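Local coordinates for protein ORF10 (Moritella marina, PDB 6RIW) that probably forms carbon-carbon bonds in polyunsaturated fatty acid synthesis, this chain being the ketosynthase-chain length factor didomain of a longer synthase, at residues V560-A565 with S650-F655; G568-G573 with V685-I690. All blocks are in the same frame, centred on the assembly; numbering follows the deposited sequence.

In the fold
Contacts 1 and 2 lie side by side in the second ketosynthase-like unit, their centres about 8 Å apart. Contact 1, between helices 552-567 and 642-653, is wholly interior, whereas contact 2 reaches from a surface loop after helix 552-567 onto buried A687 and I689 at strand 687-694. Contact 1 combines a carboxylate, an indole N-H and a methyl group on the indole face; contact 2 is purely aliphatic. The two meet through backbone: A565 O lies 3.0 Å from L570 N and W653 O lies 2.9 Å from G573 N, both probable hydrogen bonds. The side chain of L570 also touches A565, W653 and F655, so the hydrophobic interior runs on from one contact into the other.

Contact 1 of 2, residues V560-A565 with S650-F655; sequences VADNAA and SALWDF
D562 on helix 552-567 and W653, near the end of helix 642-653, have the closest CA atoms of the two segments, 8.7 Å apart, and the space between the backbones is bridged by their side chains. D562 swings its carboxylate away from the backbone N (chi1 -169°), which carries OD1 to the edge of the indole, where W653 NE1 donates a hydrogen bond to it at 2.9 Å. The donor approaches nearly along the C-O axis of that oxygen, yet the bond is bent, with 140° at the hydrogen, and OD1 lies near the ring plane but 18° out of it. Carboxylate and indole planes are steeply inclined. OD1 also forms a salt bridge with R539, while OD2 pairs with K566, so both oxygens of this buried carboxylate have cationic partners, which probably favour its ionised form. The two helices belong to the second ketosynthase-like unit of the didomain, a thiolase-type fold, and helix 552-567 has its other side, at V560 and A564, against strand 741-752. One turn beyond D562, A565 lays its methyl group over one indole face: CB is 3.5 Å from W653 CZ2 and 4.0 Å from the centroid of the six-membered ring, a CH-pi contact displaced toward the rim. L652 crosses D562 at about a right angle, with its CD2 methyl 3.5 Å from OD1. Replacing W653 with alanine removes the indole, which is likely to leave OD1 without this donor and open a gap next to the A565 methyl. The ring of F655 takes W653 CB over its centre, 3.4 Å above the plane.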
ATOM      1  N   VAL A 560      18.297   2.958  -4.532  1.00 13.01           N
ATOM      2  CA  VAL A 560      18.110   3.740  -5.757  1.00 14.85           C
ATOM      3  C   VAL A 560      17.606   5.140  -5.429  1.00 14.46           C
ATOM      4  O   VAL A 560      17.985   6.113  -6.096  1.00 14.84           O
ATOM      5  CB  VAL A 560      17.192   3.029  -6.778  1.00 15.27           C
ATOM      6  CG1 VAL A 560      17.816   1.718  -7.262  1.00 15.45           C
ATOM      7  CG2 VAL A 560      15.750   2.798  -6.228  1.00 12.24           C
ATOM      8  N   ALA A 561      16.753   5.272  -4.408  1.00 12.07           N
ATOM      9  CA  ALA A 561      16.238   6.592  -4.041  1.00 12.72           C
ATOM     10  C   ALA A 561      17.358   7.486  -3.528  1.00 15.36           C
ATOM     11  O   ALA A 561      17.446   8.665  -3.896  1.00 14.30           O
ATOM     12  CB  ALA A 561      15.146   6.481  -2.966  1.00 13.50           C
ATOM     13  N   ASP A 562      18.222   6.930  -2.680  1.00 15.86           N
ATOM     14  CA  ASP A 562      19.380   7.668  -2.172  1.00 17.37           C
ATOM     15  C   ASP A 562      20.270   8.142  -3.314  1.00 16.67           C
ATOM     16  O   ASP A 562      20.701   9.300  -3.341  1.00 16.88           O
ATOM     17  CB  ASP A 562      20.170   6.773  -1.214  1.00 16.87           C
ATOM     18  CG  ASP A 562      21.246   7.538  -0.436  1.00 19.81           C
ATOM     19  OD1 ASP A 562      20.946   8.602   0.140  1.00 21.34           O
ATOM     20  OD2 ASP A 562      22.390   7.041  -0.394  1.00 22.55           O
ATOM     21  N   ASN A 563      20.552   7.256  -4.272  1.00 14.57           N
ATOM     22  CA  ASN A 563      21.412   7.614  -5.397  1.00 17.19           C
ATOM     23  C   ASN A 563      20.759   8.671  -6.281  1.00 19.50           C
ATOM     24  O   ASN A 563      21.423   9.624  -6.716  1.00 18.82           O
ATOM     25  CB  ASN A 563      21.760   6.365  -6.216  1.00 16.76           C
ATOM     26  CG  ASN A 563      22.739   5.462  -5.500  1.00 22.84           C
ATOM     27  OD1 ASN A 563      23.452   5.901  -4.600  1.00 25.02           O
ATOM     28  ND2 ASN A 563      22.784   4.199  -5.896  1.00 22.57           N
ATOM     29  N   ALA A 564      19.450   8.540  -6.542  1.00 14.21           N
ATOM     30  CA  ALA A 564      18.760   9.550  -7.337  1.00 14.66           C
ATOM     31  C   ALA A 564      18.773  10.912  -6.631  1.00 16.28           C
ATOM     32  O   ALA A 564      18.933  11.956  -7.280  1.00 14.68           O
ATOM     33  CB  ALA A 564      17.322   9.089  -7.640  1.00 12.10           C
ATOM     34  N   ALA A 565      18.619  10.917  -5.301  1.00 14.96           N
ATOM     35  CA  ALA A 565      18.618  12.172  -4.550  1.00 17.20           C
ATOM     36  C   ALA A 565      19.969  12.865  -4.646  1.00 17.82           C
ATOM     37  O   ALA A 565      20.039  14.089  -4.820  1.00 17.86           O
ATOM     38  CB  ALA A 565      18.258  11.914  -3.087  1.00 16.19           C
ATOM     39  N   SER A 650      13.220   9.545   4.068  1.00 16.42           N
ATOM     40  CA  SER A 650      12.957  10.824   4.745  1.00 18.89           C
ATOM     41  C   SER A 650      13.714  10.945   6.058  1.00 20.36           C
ATOM     42  O   SER A 650      14.108  12.056   6.449  1.00 17.31           O
ATOM     43  CB  SER A 650      11.464  10.998   5.025  1.00 21.08           C
ATOM     44  OG  SER A 650      10.719  10.918   3.823  1.00 22.47           O
ATOM     45  N   ALA A 651      13.896   9.836   6.776  1.00 17.37           N
ATOM     46  CA  ALA A 651      14.654   9.917   8.022  1.00 21.53           C
ATOM     47  C   ALA A 651      16.146  10.075   7.744  1.00 22.70           C
ATOM     48  O   ALA A 651      16.836  10.825   8.446  1.00 25.82           O
ATOM     49  CB  ALA A 651      14.386   8.691   8.902  1.00 21.91           C
ATOM     50  N   LEU A 652      16.653   9.401   6.710  1.00 19.27           N
ATOM     51  CA  LEU A 652      18.059   9.536   6.336  1.00 22.06           C
ATOM     52  C   LEU A 652      18.393  10.959   5.904  1.00 23.62           C
ATOM     53  O   LEU A 652      19.469  11.484   6.232  1.00 23.95           O
ATOM     54  CB  LEU A 652      18.401   8.554   5.212  1.00 22.42           C
ATOM     55  CG  LEU A 652      19.813   8.647   4.621  1.00 22.54           C
ATOM     56  CD1 LEU A 652      20.855   8.277   5.683  1.00 29.84           C
ATOM     57  CD2 LEU A 652      19.970   7.760   3.375  1.00 22.48           C
ATOM     58  N   TRP A 653      17.489  11.602   5.173  1.00 19.10           N
ATOM     59  CA  TRP A 653      17.734  12.928   4.618  1.00 20.88           C
ATOM     60  C   TRP A 653      17.102  14.039   5.443  1.00 18.08           C
ATOM     61  O   TRP A 653      17.224  15.213   5.071  1.00 20.18           O
ATOM     62  CB  TRP A 653      17.220  12.993   3.172  1.00 17.67           C
ATOM     63  CG  TRP A 653      18.093  12.261   2.186  1.00 19.46           C
ATOM     64  CD1 TRP A 653      18.166  10.904   1.989  1.00 18.20           C
ATOM     65  CD2 TRP A 653      19.027  12.844   1.275  1.00 21.91           C
ATOM     66  NE1 TRP A 653      19.084  10.615   1.008  1.00 19.27           N
ATOM     67  CE2 TRP A 653      19.626  11.789   0.552  1.00 21.37           C
ATOM     68  CE3 TRP A 653      19.406  14.165   0.986  1.00 21.87           C
ATOM     69  CZ2 TRP A 653      20.584  12.011  -0.439  1.00 19.35           C
ATOM     70  CZ3 TRP A 653      20.361  14.382   0.012  1.00 20.28           C
ATOM     71  CH2 TRP A 653      20.932  13.314  -0.697  1.00 21.92           C
ATOM     72  N   ASP A 654      16.420  13.696   6.541  1.00 17.59           N
ATOM     73  CA  ASP A 654      15.656  14.653   7.342  1.00 19.57           C
ATOM     74  C   ASP A 654      14.671  15.452   6.482  1.00 22.23           C
ATOM     75  O   ASP A 654      14.563  16.675   6.600  1.00 20.26           O
ATOM     76  CB  ASP A 654      16.606  15.582   8.121  1.00 23.53           C
ATOM     77  CG  ASP A 654      15.926  16.299   9.281  1.00 28.79           C
ATOM     78  OD1 ASP A 654      14.910  15.784   9.838  1.00 26.61           O
ATOM     79  OD2 ASP A 654      16.419  17.405   9.631  1.00 25.79           O
ATOM     80  N   PHE A 655      13.930  14.763   5.610  1.00 17.65           N
ATOM     81  CA  PHE A 655      12.922  15.436   4.798  1.00 16.71           C
ATOM     82  C   PHE A 655      11.635  15.586   5.590  1.00 20.03           C
ATOM     83  O   PHE A 655      11.303  14.736   6.419  1.00 22.50           O
ATOM     84  CB  PHE A 655      12.627  14.637   3.517  1.00 16.46           C
ATOM     85  CG  PHE A 655      13.726  14.686   2.482  1.00 18.82           C
ATOM     86  CD1 PHE A 655      14.553  15.796   2.371  1.00 16.63           C
ATOM     87  CD2 PHE A 655      13.905  13.624   1.600  1.00 17.55           C
ATOM     88  CE1 PHE A 655      15.566  15.838   1.380  1.00 16.42           C
ATOM     89  CE2 PHE A 655      14.898  13.652   0.620  1.00 18.57           C
ATOM     90  CZ  PHE A 655      15.731  14.769   0.510  1.00 17.07           C
TER

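Contact 2 of 2, residues G568-G573 with V685-I690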
ATOM      1  N   GLY A 568      20.361  14.261  -8.149  1.00 13.71           N
ATOM      2  CA  GLY A 568      19.581  15.468  -8.301  1.00 17.81           C
ATOM      3  C   GLY A 568      20.032  16.652  -7.474  1.00 20.39           C
ATOM      4  O   GLY A 568      19.357  17.684  -7.489  1.00 22.38           O
ATOM      5  N   GLY A 569      21.141  16.535  -6.745  1.00 21.39           N
ATOM      6  CA  GLY A 569      21.624  17.638  -5.927  1.00 21.83           C
ATOM      7  C   GLY A 569      20.724  18.014  -4.769  1.00 23.63           C
ATOM      8  O   GLY A 569      20.720  19.175  -4.340  1.00 20.78           O
ATOM      9  N   LEU A 570      19.949  17.070  -4.242  1.00 19.06           N
ATOM     10  CA  LEU A 570      19.069  17.421  -3.137  1.00 17.15           C
ATOM     11  C   LEU A 570      19.876  17.742  -1.874  1.00 18.42           C
ATOM     12  O   LEU A 570      21.031  17.345  -1.723  1.00 16.96           O
ATOM     13  CB  LEU A 570      18.073  16.290  -2.866  1.00 16.80           C
ATOM     14  CG  LEU A 570      17.075  16.019  -4.004  1.00 17.81           C
ATOM     15  CD1 LEU A 570      15.976  15.069  -3.547  1.00 18.19           C
ATOM     16  CD2 LEU A 570      16.461  17.314  -4.551  1.00 18.55           C
ATOM     17  N   VAL A 571      19.224  18.452  -0.955  1.00 19.83           N
ATOM     18  CA  VAL A 571      19.822  18.963   0.279  1.00 22.61           C
ATOM     19  C   VAL A 571      19.027  18.434   1.467  1.00 21.97           C
ATOM     20  O   VAL A 571      17.792  18.510   1.473  1.00 20.07           O
ATOM     21  CB  VAL A 571      19.826  20.506   0.293  1.00 23.25           C
ATOM     22  CG1 VAL A 571      20.373  21.033   1.624  1.00 24.92           C
ATOM     23  CG2 VAL A 571      20.633  21.046  -0.894  1.00 23.13           C
ATOM     24  N   GLU A 572      19.738  17.944   2.487  1.00 22.13           N
ATOM     25  CA  GLU A 572      19.095  17.430   3.691  1.00 22.80           C
ATOM     26  C   GLU A 572      18.329  18.521   4.434  1.00 24.82           C
ATOM     27  O   GLU A 572      18.658  19.712   4.366  1.00 21.27           O
ATOM     28  CB  GLU A 572      20.141  16.805   4.620  1.00 26.73           C
ATOM     29  CG  GLU A 572      21.032  15.783   3.934  1.00 29.53           C
ATOM     30  CD  GLU A 572      21.967  15.029   4.892  1.00 42.11           C
ATOM     31  OE1 GLU A 572      22.242  15.523   6.017  1.00 36.71           O
ATOM     32  OE2 GLU A 572      22.435  13.933   4.500  1.00 43.75           O
ATOM     33  N   GLY A 573      17.278  18.100   5.138  1.00 20.99           N
ATOM     34  CA  GLY A 573      16.522  18.988   5.997  1.00 22.06           C
ATOM     35  C   GLY A 573      15.450  19.805   5.319  1.00 24.65           C
ATOM     36  O   GLY A 573      14.952  20.762   5.916  1.00 25.83           O
ATOM     37  N   VAL A 685       6.221  22.118  -1.297  1.00 20.26           N
ATOM     38  CA  VAL A 685       7.256  21.111  -1.444  1.00 18.46           C
ATOM     39  C   VAL A 685       8.234  21.529  -2.542  1.00 16.69           C
ATOM     40  O   VAL A 685       7.839  22.057  -3.589  1.00 19.44           O
ATOM     41  CB  VAL A 685       6.591  19.749  -1.725  1.00 17.20           C
ATOM     42  CG1 VAL A 685       5.899  19.745  -3.100  1.00 17.89           C
ATOM     43  CG2 VAL A 685       7.587  18.634  -1.596  1.00 20.96           C
ATOM     44  N   GLU A 686       9.526  21.335  -2.283  1.00 17.42           N
ATOM     45  CA  GLU A 686      10.580  21.795  -3.191  1.00 16.43           C
ATOM     46  C   GLU A 686      10.958  20.765  -4.252  1.00 18.53           C
ATOM     47  O   GLU A 686      11.412  21.139  -5.345  1.00 19.02           O
ATOM     48  CB  GLU A 686      11.841  22.134  -2.388  1.00 24.20           C
ATOM     49  CG  GLU A 686      11.651  23.233  -1.365  1.00 27.70           C
ATOM     50  CD  GLU A 686      12.766  23.257  -0.316  1.00 34.74           C
ATOM     51  OE1 GLU A 686      13.936  22.975  -0.680  1.00 28.70           O
ATOM     52  OE2 GLU A 686      12.461  23.555   0.872  1.00 37.71           O
ATOM     53  N   ALA A 687      10.839  19.479  -3.938  1.00 15.01           N
ATOM     54  CA  ALA A 687      11.163  18.414  -4.889  1.00 12.42           C
ATOM     55  C   ALA A 687      10.380  17.183  -4.480  1.00 14.70           C
ATOM     56  O   ALA A 687       9.902  17.085  -3.345  1.00 15.45           O
ATOM     57  CB  ALA A 687      12.659  18.077  -4.930  1.00 13.72           C
ATOM     58  N   VAL A 688      10.266  16.235  -5.410  1.00 14.44           N
ATOM     59  CA  VAL A 688       9.602  14.963  -5.134  1.00 13.62           C
ATOM     60  C   VAL A 688      10.493  13.845  -5.644  1.00 13.48           C
ATOM     61  O   VAL A 688      10.941  13.879  -6.798  1.00 13.86           O
ATOM     62  CB  VAL A 688       8.209  14.880  -5.789  1.00 14.70           C
ATOM     63  CG1 VAL A 688       7.599  13.481  -5.592  1.00 12.41           C
ATOM     64  CG2 VAL A 688       7.276  15.968  -5.250  1.00 12.91           C
ATOM     65  N   ILE A 689      10.803  12.895  -4.768  1.00  9.91           N
ATOM     66  CA  ILE A 689      11.470  11.664  -5.172  1.00 11.77           C
ATOM     67  C   ILE A 689      10.369  10.688  -5.529  1.00 12.20           C
ATOM     68  O   ILE A 689       9.477  10.436  -4.709  1.00 12.24           O
ATOM     69  CB  ILE A 689      12.340  11.098  -4.040  1.00 13.21           C
ATOM     70  CG1 ILE A 689      13.409  12.107  -3.621  1.00 14.89           C
ATOM     71  CG2 ILE A 689      12.960   9.781  -4.468  1.00 12.36           C
ATOM     72  CD1 ILE A 689      14.359  11.586  -2.557  1.00 13.15           C
ATOM     73  N   ILE A 690      10.407  10.141  -6.742  1.00 12.25           N
ATOM     74  CA  ILE A 690       9.497   9.049  -7.097  1.00 10.35           C
ATOM     75  C   ILE A 690      10.342   7.796  -7.238  1.00 11.23           C
ATOM     76  O   ILE A 690      11.160   7.700  -8.154  1.00 10.59           O
ATOM     77  CB  ILE A 690       8.712   9.316  -8.382  1.00 10.91           C
ATOM     78  CG1 ILE A 690       7.944  10.642  -8.258  1.00 10.17           C
ATOM     79  CG2 ILE A 690       7.748   8.118  -8.625  1.00 12.62           C
ATOM     80  CD1 ILE A 690       7.163  11.017  -9.519  1.00 11.82           C
TER
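L570 meets strand 687-694 with the fork of its side chain, one methyl to each of A687 and I689. L570 CD2 rests against A687 CB at 3.9 Å, and L570 CD1 lies 3.9 Å from I689 CG1, with I689 CD1 at 4.0 Å. A687 and I689 are two residues apart in the chain, and the leucine branches straddle the step between them. The A687 CB bond is directed toward the loop; that of I689 is not, and its longer branch reaches the leucine because CG1 is anti to the carbonyl carbon (chi1 -59°). The two side chains meet at a slant. The loop position is set by the end of helix 552-567: G569, with phi of 66°, closes that helix in a Schellman motif, and L570 follows directly, its side chain directed toward the strand. V688 points to the other side of the sheet, where helix 668-682 packs on it, as expected of a sheet sandwiched between helical layers in the thiolase fold. V749 of the neighbouring strand 741-752 also touches L570, and F655 touches both L570 and I689. No hydrogen bond joins the two segments: the strand backbone pairs instead with A577 and V750, and a salt bridge from R574 to E686 is the polar tie alongside, so the contact of L570 itself rests on dispersion and methyl burial, which fix closeness but demand little exact direction.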